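Long-range contacts in putative branched-chain amino acid ABC transporter, periplasmic branched-chain amino acid-binding protein (Pseudomonas protegens Pf-5, PDB 4RU0), which probably binds a branched-chain amino acid or similar small solute in the periplasm and delivers it to an ABC importer: residues Gly137-Thr142 and Thr156-Ala161; Gly144-Tyr149 and Leu438-Cys443; Tyr149-Met154 and Leu384-Arg389. One frame throughout, in Å; residues are numbered along the deposited sequence.

Contact 1. Residues Gly137-Thr142 and Thr156-Ala161; sequences GRTEAT and TFYSEA
T139 and T142, on one short 3-10 turn, meet the start of helix 157-172 at T156, F157 and Y158. The dry contacts belong mainly to T139. Its CG2 lies 4.0 Å from CB of T156 and close to the backbone N of F157, while its OG1 stands over one face of the Y158 ring, 3.8 Å from CE1 and offset toward the rim. Threonine suits this place because it offers a methyl to the helix start and a hydroxyl that can bond elsewhere, here to E195.

In leucine-binding-type periplasmic proteins the chain crosses between two lobes beside the ligand cleft, and this helix start is consistent with such a crossing. The side chain of F157 comes within about 5 Å of the bound pentaoxaheptadecane and meets Y192, a pocket residue, edge-to-face.

The polar contacts run through one water. T142 OG1 donates to T139 O at 2.7 Å, in the carbonyl plane, and accepts from the water, which also bonds T156 OG1 at 2.6 Å. T156 is the N-cap: its OG1, between the backbone N and the carbonyl carbon (chi1 65°), accepts a weak but nearly straight bond from S159 N (3.3 Å, 174°). E392 bonds T156 N and S159 OG.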
ATOM      1  N   GLY A 137       1.699  -3.487  -6.783  1.00 23.35           N
ATOM      2  CA  GLY A 137       1.730  -4.786  -7.430  1.00 23.13           C
ATOM      3  C   GLY A 137       0.665  -4.966  -8.498  1.00 32.36           C
ATOM      4  O   GLY A 137       0.035  -3.996  -8.927  1.00 39.44           O
ATOM      5  N   ARG A 138       0.468  -6.208  -8.934  1.00 29.55           N
ATOM      6  CA  ARG A 138      -0.470  -6.506 -10.010  1.00 27.69           C
ATOM      7  C   ARG A 138      -1.920  -6.348  -9.567  1.00 28.71           C
ATOM      8  O   ARG A 138      -2.384  -7.071  -8.686  1.00 31.31           O
ATOM      9  CB  ARG A 138      -0.246  -7.922 -10.521  1.00 24.61           C
ATOM     10  CG  ARG A 138       1.185  -8.233 -10.919  1.00 35.21           C
ATOM     11  CD  ARG A 138       1.353  -9.728 -11.131  1.00 43.01           C
ATOM     12  NE  ARG A 138       2.667 -10.095 -11.654  1.00 46.51           N
ATOM     13  CZ  ARG A 138       2.968 -10.150 -12.950  1.00 47.53           C
ATOM     14  NH1 ARG A 138       4.189 -10.510 -13.330  1.00 44.54           N
ATOM     15  NH2 ARG A 138       2.049  -9.838 -13.865  1.00 40.69           N
ATOM     16  N   THR A 139      -2.646  -5.421 -10.182  1.00 25.13           N
ATOM     17  CA  THR A 139      -4.037  -5.218  -9.796  1.00 25.84           C
ATOM     18  C   THR A 139      -4.885  -6.448 -10.139  1.00 27.76           C
ATOM     19  O   THR A 139      -5.801  -6.801  -9.401  1.00 27.52           O
ATOM     20  CB  THR A 139      -4.657  -3.951 -10.460  1.00 37.44           C
ATOM     21  OG1 THR A 139      -4.619  -4.078 -11.884  1.00 52.65           O
ATOM     22  CG2 THR A 139      -3.890  -2.701 -10.049  1.00 25.50           C
ATOM     23  N   GLU A 140      -4.562  -7.122 -11.237  1.00 27.24           N
ATOM     24  CA  GLU A 140      -5.322  -8.302 -11.629  1.00 28.54           C
ATOM     25  C   GLU A 140      -5.118  -9.459 -10.650  1.00 28.48           C
ATOM     26  O   GLU A 140      -5.858 -10.437 -10.681  1.00 29.73           O
ATOM     27  CB  GLU A 140      -4.962  -8.739 -13.056  1.00 29.34           C
ATOM     28  CG  GLU A 140      -3.529  -9.195 -13.256  1.00 42.42           C
ATOM     29  CD  GLU A 140      -2.579  -8.043 -13.509  1.00 52.10           C
ATOM     30  OE1 GLU A 140      -3.034  -6.880 -13.435  1.00 48.03           O
ATOM     31  OE2 GLU A 140      -1.384  -8.301 -13.783  1.00 56.74           O
ATOM     32  N   ALA A 141      -4.135  -9.344  -9.763  1.00 27.27           N
ATOM     33  CA  ALA A 141      -3.925 -10.371  -8.750  1.00 27.33           C
ATOM     34  C   ALA A 141      -4.979 -10.263  -7.647  1.00 32.41           C
ATOM     35  O   ALA A 141      -4.958 -11.024  -6.677  1.00 31.48           O
ATOM     36  CB  ALA A 141      -2.526 -10.281  -8.168  1.00 26.12           C
ATOM     37  N   THR A 142      -5.900  -9.316  -7.798  1.00 28.43           N
ATOM     38  CA  THR A 142      -7.083  -9.275  -6.950  1.00 29.58           C
ATOM     39  C   THR A 142      -7.854 -10.585  -7.111  1.00 31.13           C
ATOM     40  O   THR A 142      -8.386 -11.133  -6.141  1.00 35.37           O
ATOM     41  CB  THR A 142      -8.000  -8.086  -7.295  1.00 29.97           C
ATOM     42  OG1 THR A 142      -7.267  -6.859  -7.194  1.00 28.73           O
ATOM     43  CG2 THR A 142      -9.187  -8.031  -6.348  1.00 31.36           C
ATOM     44  N   THR A 156      -5.649  -1.658  -4.215  1.00 19.67           N
ATOM     45  CA  THR A 156      -5.098  -1.629  -5.552  1.00 18.13           C
ATOM     46  C   THR A 156      -5.332  -0.269  -6.175  1.00 17.21           C
ATOM     47  O   THR A 156      -6.217   0.449  -5.780  1.00 24.08           O
ATOM     48  CB  THR A 156      -5.704  -2.691  -6.463  1.00 23.67           C
ATOM     49  OG1 THR A 156      -7.084  -2.415  -6.673  1.00 25.00           O
ATOM     50  CG2 THR A 156      -5.547  -4.057  -5.856  1.00 24.75           C
ATOM     51  N   PHE A 157      -4.530   0.066  -7.162  1.00 19.66           N
ATOM     52  CA  PHE A 157      -4.694   1.324  -7.878  1.00 18.07           C
ATOM     53  C   PHE A 157      -6.069   1.451  -8.534  1.00 22.35           C
ATOM     54  O   PHE A 157      -6.570   2.563  -8.720  1.00 16.11           O
ATOM     55  CB  PHE A 157      -3.590   1.474  -8.922  1.00 14.73           C
ATOM     56  CG  PHE A 157      -2.215   1.573  -8.328  1.00 15.16           C
ATOM     57  CD1 PHE A 157      -1.953   2.466  -7.296  1.00 15.77           C
ATOM     58  CD2 PHE A 157      -1.187   0.754  -8.780  1.00 28.68           C
ATOM     59  CE1 PHE A 157      -0.682   2.555  -6.737  1.00 26.28           C
ATOM     60  CE2 PHE A 157       0.085   0.833  -8.223  1.00 24.21           C
ATOM     61  CZ  PHE A 157       0.337   1.737  -7.201  1.00 20.67           C
ATOM     62  N   TYR A 158      -6.694   0.326  -8.869  1.00 17.13           N
ATOM     63  CA  TYR A 158      -8.052   0.377  -9.408  1.00 25.32           C
ATOM     64  C   TYR A 158      -9.015   0.884  -8.342  1.00 24.98           C
ATOM     65  O   TYR A 158      -9.791   1.806  -8.587  1.00 24.96           O
ATOM     66  CB  TYR A 158      -8.506  -0.992  -9.924  1.00 16.97           C
ATOM     67  CG  TYR A 158      -8.051  -1.301 -11.332  1.00 23.41           C
ATOM     68  CD1 TYR A 158      -6.885  -0.749 -11.845  1.00 22.88           C
ATOM     69  CD2 TYR A 158      -8.789  -2.145 -12.154  1.00 29.63           C
ATOM     70  CE1 TYR A 158      -6.461  -1.036 -13.132  1.00 27.36           C
ATOM     71  CE2 TYR A 158      -8.375  -2.436 -13.445  1.00 29.53           C
ATOM     72  CZ  TYR A 158      -7.211  -1.875 -13.930  1.00 38.94           C
ATOM     73  OH  TYR A 158      -6.782  -2.152 -15.211  1.00 45.93           O
ATOM     74  N   SER A 159      -8.960   0.284  -7.155  1.00 25.88           N
ATOM     75  CA  SER A 159      -9.790   0.738  -6.043  1.00 25.30           C
ATOM     76  C   SER A 159      -9.465   2.174  -5.649  1.00 18.99           C
ATOM     77  O   SER A 159     -10.352   2.929  -5.275  1.00 23.36           O
ATOM     78  CB  SER A 159      -9.615  -0.176  -4.830  1.00 20.82           C
ATOM     79  OG  SER A 159     -10.063  -1.485  -5.107  1.00 26.68           O
ATOM     80  N   GLU A 160      -8.187   2.537  -5.726  1.00 29.17           N
ATOM     81  CA  GLU A 160      -7.758   3.878  -5.354  1.00 27.42           C
ATOM     82  C   GLU A 160      -8.456   4.913  -6.226  1.00 21.02           C
ATOM     83  O   GLU A 160      -8.907   5.946  -5.733  1.00 22.27           O
ATOM     84  CB  GLU A 160      -6.246   4.037  -5.473  1.00 17.09           C
ATOM     85  CG  GLU A 160      -5.739   5.335  -4.857  1.00 17.45           C
ATOM     86  CD  GLU A 160      -4.299   5.637  -5.226  1.00 33.64           C
ATOM     87  OE1 GLU A 160      -3.840   5.172  -6.294  1.00 27.11           O
ATOM     88  OE2 GLU A 160      -3.627   6.346  -4.449  1.00 37.73           O
ATOM     89  N   ALA A 161      -8.554   4.618  -7.519  1.00 24.01           N
ATOM     90  CA  ALA A 161      -9.263   5.484  -8.449  1.00 18.00           C
ATOM     91  C   ALA A 161     -10.691   5.693  -7.976  1.00 20.95           C
ATOM     92  O   ALA A 161     -11.167   6.827  -7.908  1.00 26.09           O
ATOM     93  CB  ALA A 161      -9.244   4.896  -9.852  1.00 17.00           C
TER
HETATM   94  O   HOH W   1      -8.829  -4.319  -6.671  1.00 16.86           O

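Contact 2. Residues Gly144-Tyr149 and Leu438-Cys443; sequences GTVFPY and LVPRTC
R441 and T145 join the C-terminal tail to the loop before strand 150-151 of this leucine-binding-type periplasmic protein; neither segment is regular helix or strand, and a disulfide links C443 to C388. The tight part centres on two carbonyls of the loop. T145 O receives R441 N at 2.9 Å on a lone pair, and P440 brings its CA-H to the same oxygen. The T145 side chain presses back against R441 O, with CB at 3.3 Å and CG2 at 3.5 Å. G144 O is gripped by the arginine side chain: NH2 donates at 3.2 Å from above the carbonyl plane, and NE adds a weak bond at 3.3 Å. The chain of R441 bends at chi3 (-80°), which swings NE back toward that oxygen, while P148 CB packs alongside at 4.0 Å from NE. NH2 also forms a salt bridge to E363, so the guanidinium ties both the loop and helix 355-363 to the tail. A leucine in place of R441 would probably leave E363 without this countercharge and G144 O without its side-chain donors.

P440 and L438 make the looser outer side, touching a V146 whose side chain is buried against helix 418-435. V146 CG2 lies 4.4 Å from P440 CB, and L438 CD1 reaches V146 O. At the poorly ordered end of the tail, C443 SG stands 4.3 Å from T145 CG2.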
ATOM      1  N   GLY A 144      -7.778 -14.017  -7.066  1.00 30.43           N
ATOM      2  CA  GLY A 144      -6.939 -15.103  -6.599  1.00 30.25           C
ATOM      3  C   GLY A 144      -7.199 -16.445  -7.258  1.00 30.85           C
ATOM      4  O   GLY A 144      -6.505 -17.416  -6.963  1.00 28.96           O
ATOM      5  N   THR A 145      -8.190 -16.520  -8.145  1.00 28.77           N
ATOM      6  CA  THR A 145      -8.415 -17.760  -8.885  1.00 36.70           C
ATOM      7  C   THR A 145      -7.362 -17.887  -9.975  1.00 33.75           C
ATOM      8  O   THR A 145      -7.087 -18.983 -10.462  1.00 31.61           O
ATOM      9  CB  THR A 145      -9.822 -17.838  -9.524  1.00 38.14           C
ATOM     10  OG1 THR A 145      -9.947 -16.849 -10.557  1.00 30.97           O
ATOM     11  CG2 THR A 145     -10.902 -17.644  -8.476  1.00 33.72           C
ATOM     12  N   VAL A 146      -6.778 -16.754 -10.355  1.00 30.23           N
ATOM     13  CA  VAL A 146      -5.729 -16.736 -11.371  1.00 31.80           C
ATOM     14  C   VAL A 146      -4.374 -16.508 -10.704  1.00 24.50           C
ATOM     15  O   VAL A 146      -3.341 -16.956 -11.200  1.00 24.21           O
ATOM     16  CB  VAL A 146      -6.007 -15.660 -12.437  1.00 25.20           C
ATOM     17  CG1 VAL A 146      -4.841 -15.516 -13.405  1.00 24.36           C
ATOM     18  CG2 VAL A 146      -7.282 -16.005 -13.197  1.00 27.03           C
ATOM     19  N   PHE A 147      -4.393 -15.844  -9.550  1.00 35.16           N
ATOM     20  CA  PHE A 147      -3.169 -15.554  -8.804  1.00 30.53           C
ATOM     21  C   PHE A 147      -3.190 -16.117  -7.383  1.00 27.40           C
ATOM     22  O   PHE A 147      -3.282 -15.361  -6.421  1.00 27.13           O
ATOM     23  CB  PHE A 147      -2.932 -14.047  -8.756  1.00 22.00           C
ATOM     24  CG  PHE A 147      -2.575 -13.455 -10.084  1.00 21.09           C
ATOM     25  CD1 PHE A 147      -3.564 -13.049 -10.962  1.00 21.14           C
ATOM     26  CD2 PHE A 147      -1.247 -13.306 -10.455  1.00 20.55           C
ATOM     27  CE1 PHE A 147      -3.234 -12.504 -12.184  1.00 24.70           C
ATOM     28  CE2 PHE A 147      -0.913 -12.762 -11.674  1.00 20.75           C
ATOM     29  CZ  PHE A 147      -1.906 -12.359 -12.541  1.00 21.55           C
ATOM     30  N   PRO A 148      -3.069 -17.447  -7.253  1.00 28.23           N
ATOM     31  CA  PRO A 148      -3.172 -18.135  -5.962  1.00 28.50           C
ATOM     32  C   PRO A 148      -2.226 -17.590  -4.895  1.00 26.75           C
ATOM     33  O   PRO A 148      -2.622 -17.501  -3.735  1.00 27.97           O
ATOM     34  CB  PRO A 148      -2.803 -19.586  -6.305  1.00 27.72           C
ATOM     35  CG  PRO A 148      -3.010 -19.707  -7.761  1.00 27.19           C
ATOM     36  CD  PRO A 148      -2.710 -18.372  -8.342  1.00 25.56           C
ATOM     37  N   TYR A 149      -1.005 -17.226  -5.277  1.00 25.69           N
ATOM     38  CA  TYR A 149       0.001 -16.823  -4.299  1.00 26.05           C
ATOM     39  C   TYR A 149       0.493 -15.382  -4.465  1.00 27.57           C
ATOM     40  O   TYR A 149       1.593 -15.036  -4.040  1.00 25.17           O
ATOM     41  CB  TYR A 149       1.175 -17.804  -4.349  1.00 26.60           C
ATOM     42  CG  TYR A 149       0.774 -19.161  -3.823  1.00 34.75           C
ATOM     43  CD1 TYR A 149       0.292 -20.146  -4.679  1.00 28.16           C
ATOM     44  CD2 TYR A 149       0.823 -19.439  -2.463  1.00 29.81           C
ATOM     45  CE1 TYR A 149      -0.101 -21.378  -4.194  1.00 29.73           C
ATOM     46  CE2 TYR A 149       0.433 -20.670  -1.970  1.00 31.43           C
ATOM     47  CZ  TYR A 149      -0.030 -21.633  -2.837  1.00 31.32           C
ATOM     48  OH  TYR A 149      -0.418 -22.858  -2.348  1.00 53.75           O
ATOM     49  N   LEU A 438      -2.958 -20.669 -17.770  1.00 32.24           N
ATOM     50  CA  LEU A 438      -3.241 -21.134 -16.418  1.00 33.70           C
ATOM     51  C   LEU A 438      -4.683 -21.602 -16.286  1.00 42.30           C
ATOM     52  O   LEU A 438      -5.588 -21.012 -16.876  1.00 47.42           O
ATOM     53  CB  LEU A 438      -2.978 -20.022 -15.409  1.00 30.22           C
ATOM     54  CG  LEU A 438      -1.529 -19.576 -15.230  1.00 29.14           C
ATOM     55  CD1 LEU A 438      -1.493 -18.244 -14.505  1.00 28.16           C
ATOM     56  CD2 LEU A 438      -0.760 -20.633 -14.456  1.00 29.44           C
ATOM     57  N   VAL A 439      -4.895 -22.658 -15.511  1.00 33.59           N
ATOM     58  CA  VAL A 439      -6.242 -23.093 -15.185  1.00 37.94           C
ATOM     59  C   VAL A 439      -6.704 -22.417 -13.903  1.00 39.23           C
ATOM     60  O   VAL A 439      -6.155 -22.670 -12.834  1.00 42.25           O
ATOM     61  CB  VAL A 439      -6.330 -24.615 -15.008  1.00 36.48           C
ATOM     62  CG1 VAL A 439      -7.758 -25.016 -14.675  1.00 38.24           C
ATOM     63  CG2 VAL A 439      -5.841 -25.326 -16.257  1.00 36.89           C
ATOM     64  N   PRO A 440      -7.715 -21.550 -14.007  1.00 34.96           N
ATOM     65  CA  PRO A 440      -8.196 -20.816 -12.833  1.00 42.53           C
ATOM     66  C   PRO A 440      -8.784 -21.743 -11.772  1.00 40.98           C
ATOM     67  O   PRO A 440      -9.464 -22.712 -12.110  1.00 44.91           O
ATOM     68  CB  PRO A 440      -9.274 -19.889 -13.413  1.00 35.06           C
ATOM     69  CG  PRO A 440      -8.943 -19.781 -14.870  1.00 34.70           C
ATOM     70  CD  PRO A 440      -8.396 -21.130 -15.241  1.00 35.36           C
ATOM     71  N   ARG A 441      -8.436 -21.506 -10.521  1.00 38.15           N
ATOM     72  CA  ARG A 441      -9.004 -22.239  -9.424  1.00 37.66           C
ATOM     73  C   ARG A 441     -10.483 -22.016  -9.427  1.00 46.27           C
ATOM     74  O   ARG A 441     -10.947 -20.922  -9.688  1.00 40.78           O
ATOM     75  CB  ARG A 441      -8.475 -21.716  -8.115  1.00 37.18           C
ATOM     76  CG  ARG A 441      -7.008 -21.911  -7.914  1.00 36.03           C
ATOM     77  CD  ARG A 441      -6.714 -21.905  -6.443  1.00 44.07           C
ATOM     78  NE  ARG A 441      -6.659 -20.567  -5.899  1.00 45.35           N
ATOM     79  CZ  ARG A 441      -6.932 -20.266  -4.641  1.00 47.41           C
ATOM     80  NH1 ARG A 441      -7.286 -21.212  -3.809  1.00 38.43           N
ATOM     81  NH2 ARG A 441      -6.845 -19.023  -4.214  1.00 46.37           N
ATOM     82  N   THR A 442     -11.234 -23.052  -9.114  1.00 52.06           N
ATOM     83  CA  THR A 442     -12.660 -22.905  -9.042  1.00 51.76           C
ATOM     84  C   THR A 442     -12.940 -22.679  -7.595  1.00 57.70           C
ATOM     85  O   THR A 442     -12.627 -23.497  -6.759  1.00 62.15           O
ATOM     86  CB  THR A 442     -13.358 -24.167  -9.501  1.00 53.48           C
ATOM     87  OG1 THR A 442     -12.935 -25.240  -8.670  1.00 53.15           O
ATOM     88  CG2 THR A 442     -12.968 -24.472 -10.923  1.00 49.88           C
ATOM     89  N   CYS A 443     -13.462 -21.512  -7.291  1.00 53.56           N
ATOM     90  CA  CYS A 443     -14.001 -21.267  -5.983  1.00 65.00           C
ATOM     91  C   CYS A 443     -15.490 -20.946  -6.094  1.00 68.96           C
ATOM     92  O   CYS A 443     -16.135 -20.638  -5.112  1.00 76.80           O
ATOM     93  CB  CYS A 443     -13.191 -20.187  -5.283  1.00 60.47           C
ATOM     94  SG  CYS A 443     -11.415 -20.517  -5.328  1.00 78.91           S
TER

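Contact 3. Residues Tyr149-Met154 and Leu384-Arg389; sequences YNFPVM and LKLSCR
L384 and L386 of residues 384-389 reach F151, V153 and M154 of residues 149-154, in a buried contact made wholly of apolar side chains. L384 does the most, meeting M154 (present as selenomethionine) at about a right angle. The chain of M154 bends at chi3 (-99°), which carries its CE to the branched end of L384; the 3.3 Å modelled between CE and L384 CD1 is tight for two methyl groups and doubtful in detail. L384 CD2 meanwhile lies 3.9 Å from M154 CG. V153 CG1 touches both leucines, 4.3 Å from L384 CD2 and 4.4 Å from L386 CD1, a job for which a short, branched side chain is well shaped. Farther along, L386 CD2 comes to the edge of the F151 ring, near its plane, 4.0 Å from CD1.

Outside this shell, neighbouring residues help to position these groups. H391 stacks on the F151 ring, while L386 CD2 is at its edge. P152 is the centre of an inverse gamma turn, closed by a weak bond from V153 N to F151 O, and it bends the chain as it leaves strand 150-151. Backbone bonds join M154 to E392 and G395, setting the two chain stretches side by side, probably where the chain passes between the lobes.

Around this, F151 touches R359, L362 and E363 of helix 355-363, while M154 and L384 both pack on V336 of helix 325-348. Strand 150-151 runs parallel to strand 131-132, and strand 384-385 pairs antiparallel with strand 366-367.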
ATOM      1  N   TYR A 149      -1.005 -17.226  -5.277  1.00 25.69           N
ATOM      2  CA  TYR A 149       0.001 -16.823  -4.299  1.00 26.05           C
ATOM      3  C   TYR A 149       0.493 -15.382  -4.465  1.00 27.57           C
ATOM      4  O   TYR A 149       1.593 -15.036  -4.040  1.00 25.17           O
ATOM      5  CB  TYR A 149       1.175 -17.804  -4.349  1.00 26.60           C
ATOM      6  CG  TYR A 149       0.774 -19.161  -3.823  1.00 34.75           C
ATOM      7  CD1 TYR A 149       0.292 -20.146  -4.679  1.00 28.16           C
ATOM      8  CD2 TYR A 149       0.823 -19.439  -2.463  1.00 29.81           C
ATOM      9  CE1 TYR A 149      -0.101 -21.378  -4.194  1.00 29.73           C
ATOM     10  CE2 TYR A 149       0.433 -20.670  -1.970  1.00 31.43           C
ATOM     11  CZ  TYR A 149      -0.030 -21.633  -2.837  1.00 31.32           C
ATOM     12  OH  TYR A 149      -0.418 -22.858  -2.348  1.00 53.75           O
ATOM     13  N   ASN A 150      -0.340 -14.541  -5.065  1.00 23.87           N
ATOM     14  CA  ASN A 150      -0.039 -13.119  -5.197  1.00 28.24           C
ATOM     15  C   ASN A 150      -1.146 -12.278  -4.555  1.00 28.17           C
ATOM     16  O   ASN A 150      -2.310 -12.381  -4.943  1.00 23.02           O
ATOM     17  CB  ASN A 150       0.137 -12.748  -6.671  1.00 21.54           C
ATOM     18  CG  ASN A 150       0.877 -11.439  -6.861  1.00 39.86           C
ATOM     19  OD1 ASN A 150       0.622 -10.456  -6.162  1.00 37.82           O
ATOM     20  ND2 ASN A 150       1.807 -11.421  -7.810  1.00 37.59           N
ATOM     21  N   PHE A 151      -0.782 -11.451  -3.576  1.00 23.60           N
ATOM     22  CA  PHE A 151      -1.765 -10.696  -2.798  1.00 24.22           C
ATOM     23  C   PHE A 151      -1.510  -9.184  -2.774  1.00 26.48           C
ATOM     24  O   PHE A 151      -0.764  -8.691  -1.924  1.00 26.74           O
ATOM     25  CB  PHE A 151      -1.807 -11.211  -1.351  1.00 26.42           C
ATOM     26  CG  PHE A 151      -2.363 -12.602  -1.207  1.00 33.11           C
ATOM     27  CD1 PHE A 151      -3.679 -12.798  -0.810  1.00 35.79           C
ATOM     28  CD2 PHE A 151      -1.568 -13.715  -1.454  1.00 27.65           C
ATOM     29  CE1 PHE A 151      -4.195 -14.079  -0.665  1.00 40.14           C
ATOM     30  CE2 PHE A 151      -2.080 -14.997  -1.315  1.00 41.13           C
ATOM     31  CZ  PHE A 151      -3.393 -15.180  -0.918  1.00 30.07           C
ATOM     32  N   PRO A 152      -2.156  -8.438  -3.652  1.00 22.16           N
ATOM     33  CA  PRO A 152      -2.042  -6.984  -3.602  1.00 26.53           C
ATOM     34  C   PRO A 152      -3.022  -6.434  -2.568  1.00 24.03           C
ATOM     35  O   PRO A 152      -4.065  -5.916  -2.888  1.00 26.64           O
ATOM     36  CB  PRO A 152      -2.456  -6.576  -4.998  1.00 19.98           C
ATOM     37  CG  PRO A 152      -3.456  -7.576  -5.371  1.00 20.28           C
ATOM     38  CD  PRO A 152      -3.080  -8.860  -4.705  1.00 42.29           C
ATOM     39  N   VAL A 153      -2.659  -6.596  -1.310  1.00 26.38           N
ATOM     40  CA  VAL A 153      -3.544  -6.364  -0.183  1.00 29.35           C
ATOM     41  C   VAL A 153      -3.934  -4.928   0.138  1.00 38.38           C
ATOM     42  O   VAL A 153      -3.134  -4.013   0.051  1.00 35.79           O
ATOM     43  CB  VAL A 153      -3.017  -7.020   1.102  1.00 28.70           C
ATOM     44  CG1 VAL A 153      -4.169  -7.314   2.032  1.00 30.88           C
ATOM     45  CG2 VAL A 153      -2.307  -8.308   0.782  1.00 37.52           C
HETATM   46  N   MSE A 154      -5.183  -4.795   0.556  1.00 35.53           N
HETATM   47  CA  MSE A 154      -5.774  -3.565   1.037  1.00 38.96           C
HETATM   48  C   MSE A 154      -6.173  -2.554  -0.000  1.00 37.14           C
HETATM   49  O   MSE A 154      -7.331  -2.126  -0.000  1.00 38.92           O
HETATM   50  CB  MSE A 154      -4.791  -2.931   1.995  1.00 29.40           C
HETATM   51  CG  MSE A 154      -5.522  -2.454   3.227  1.00 44.26           C
HETATM   52 SE   MSE A 154      -4.169  -2.026   4.552  1.00 77.83          SE
HETATM   53  CE  MSE A 154      -4.350  -3.709   5.527  1.00 58.20           C
ATOM     54  N   LEU A 384     -10.550  -5.582   6.805  1.00 51.09           N
ATOM     55  CA  LEU A 384     -10.080  -6.486   5.761  1.00 48.09           C
ATOM     56  C   LEU A 384     -10.923  -7.745   5.722  1.00 48.57           C
ATOM     57  O   LEU A 384     -11.068  -8.434   6.726  1.00 49.73           O
ATOM     58  CB  LEU A 384      -8.617  -6.866   5.982  1.00 47.68           C
ATOM     59  CG  LEU A 384      -7.544  -5.853   5.601  1.00 53.58           C
ATOM     60  CD1 LEU A 384      -6.183  -6.360   6.044  1.00 46.84           C
ATOM     61  CD2 LEU A 384      -7.577  -5.621   4.105  1.00 51.95           C
ATOM     62  N   LYS A 385     -11.486  -8.042   4.562  1.00 47.80           N
ATOM     63  CA  LYS A 385     -12.177  -9.305   4.370  1.00 51.69           C
ATOM     64  C   LYS A 385     -11.778  -9.885   3.022  1.00 46.89           C
ATOM     65  O   LYS A 385     -12.285  -9.474   1.981  1.00 46.27           O
ATOM     66  CB  LYS A 385     -13.692  -9.129   4.468  1.00 49.19           C
ATOM     67  CG  LYS A 385     -14.466 -10.441   4.461  1.00 49.95           C
ATOM     68  CD  LYS A 385     -15.816 -10.292   5.152  1.00 62.08           C
ATOM     69  CE  LYS A 385     -16.733 -11.460   4.842  1.00 64.88           C
ATOM     70  NZ  LYS A 385     -17.109 -11.492   3.399  1.00 68.36           N
ATOM     71  N   LEU A 386     -10.854 -10.837   3.055  1.00 46.60           N
ATOM     72  CA  LEU A 386     -10.352 -11.459   1.837  1.00 45.49           C
ATOM     73  C   LEU A 386     -11.073 -12.759   1.527  1.00 46.63           C
ATOM     74  O   LEU A 386     -11.785 -13.311   2.366  1.00 48.98           O
ATOM     75  CB  LEU A 386      -8.851 -11.727   1.939  1.00 44.90           C
ATOM     76  CG  LEU A 386      -7.887 -10.571   1.678  1.00 44.05           C
ATOM     77  CD1 LEU A 386      -7.883  -9.578   2.838  1.00 44.80           C
ATOM     78  CD2 LEU A 386      -6.487 -11.115   1.415  1.00 43.42           C
ATOM     79  N   SER A 387     -10.882 -13.232   0.304  1.00 45.12           N
ATOM     80  CA  SER A 387     -11.411 -14.512  -0.132  1.00 45.52           C
ATOM     81  C   SER A 387     -10.524 -15.023  -1.253  1.00 47.28           C
ATOM     82  O   SER A 387      -9.614 -14.318  -1.695  1.00 43.50           O
ATOM     83  CB  SER A 387     -12.859 -14.386  -0.606  1.00 46.06           C
ATOM     84  OG  SER A 387     -12.927 -13.759  -1.881  1.00 47.71           O
ATOM     85  N   CYS A 388     -10.785 -16.242  -1.712  1.00 44.78           N
ATOM     86  CA  CYS A 388     -10.072 -16.786  -2.859  1.00 43.96           C
ATOM     87  C   CYS A 388     -10.322 -15.915  -4.089  1.00 51.70           C
ATOM     88  O   CYS A 388      -9.461 -15.762  -4.950  1.00 46.51           O
ATOM     89  CB  CYS A 388     -10.503 -18.226  -3.126  1.00 44.65           C
ATOM     90  SG  CYS A 388     -10.087 -18.832  -4.781  1.00 75.86           S
ATOM     91  N   ARG A 389     -11.512 -15.331  -4.143  1.00 43.60           N
ATOM     92  CA  ARG A 389     -11.930 -14.486  -5.250  1.00 43.06           C
ATOM     93  C   ARG A 389     -11.368 -13.063  -5.124  1.00 44.31           C
ATOM     94  O   ARG A 389     -11.285 -12.327  -6.111  1.00 41.66           O
ATOM     95  CB  ARG A 389     -13.461 -14.450  -5.306  1.00 52.04           C
ATOM     96  CG  ARG A 389     -14.057 -13.996  -6.617  1.00 58.04           C
ATOM     97  CD  ARG A 389     -15.536 -13.689  -6.435  1.00 61.51           C
ATOM     98  NE  ARG A 389     -15.737 -12.552  -5.541  1.00 58.92           N
ATOM     99  CZ  ARG A 389     -15.998 -11.317  -5.957  1.00 53.73           C
ATOM    100  NH1 ARG A 389     -16.159 -10.334  -5.079  1.00 51.51           N
ATOM    101  NH2 ARG A 389     -16.105 -11.069  -7.255  1.00 51.63           N
TER

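In the fold
After strand 131-132 the chain enters residues 137-142, and contact 1 closes a short loop by bringing this turn against the start of helix 157-172. Inside that loop lie the first segments of the other two contacts, which share Y149 and reach much farther on: contact 3 to residues 384-389, contact 2 to the tail after helix 418-435. Contact 1 therefore crosses both along the sequence, whereas contact 3 falls within the span that contact 2 closes. In space they adjoin: F147 packs on R138, E140 and A141, P152 on R138 and A141, and the C388-C443 disulfide links contacts 2 and 3. They join the tail to strands 150-151 and 384-385, probably near the crossing between the lobes.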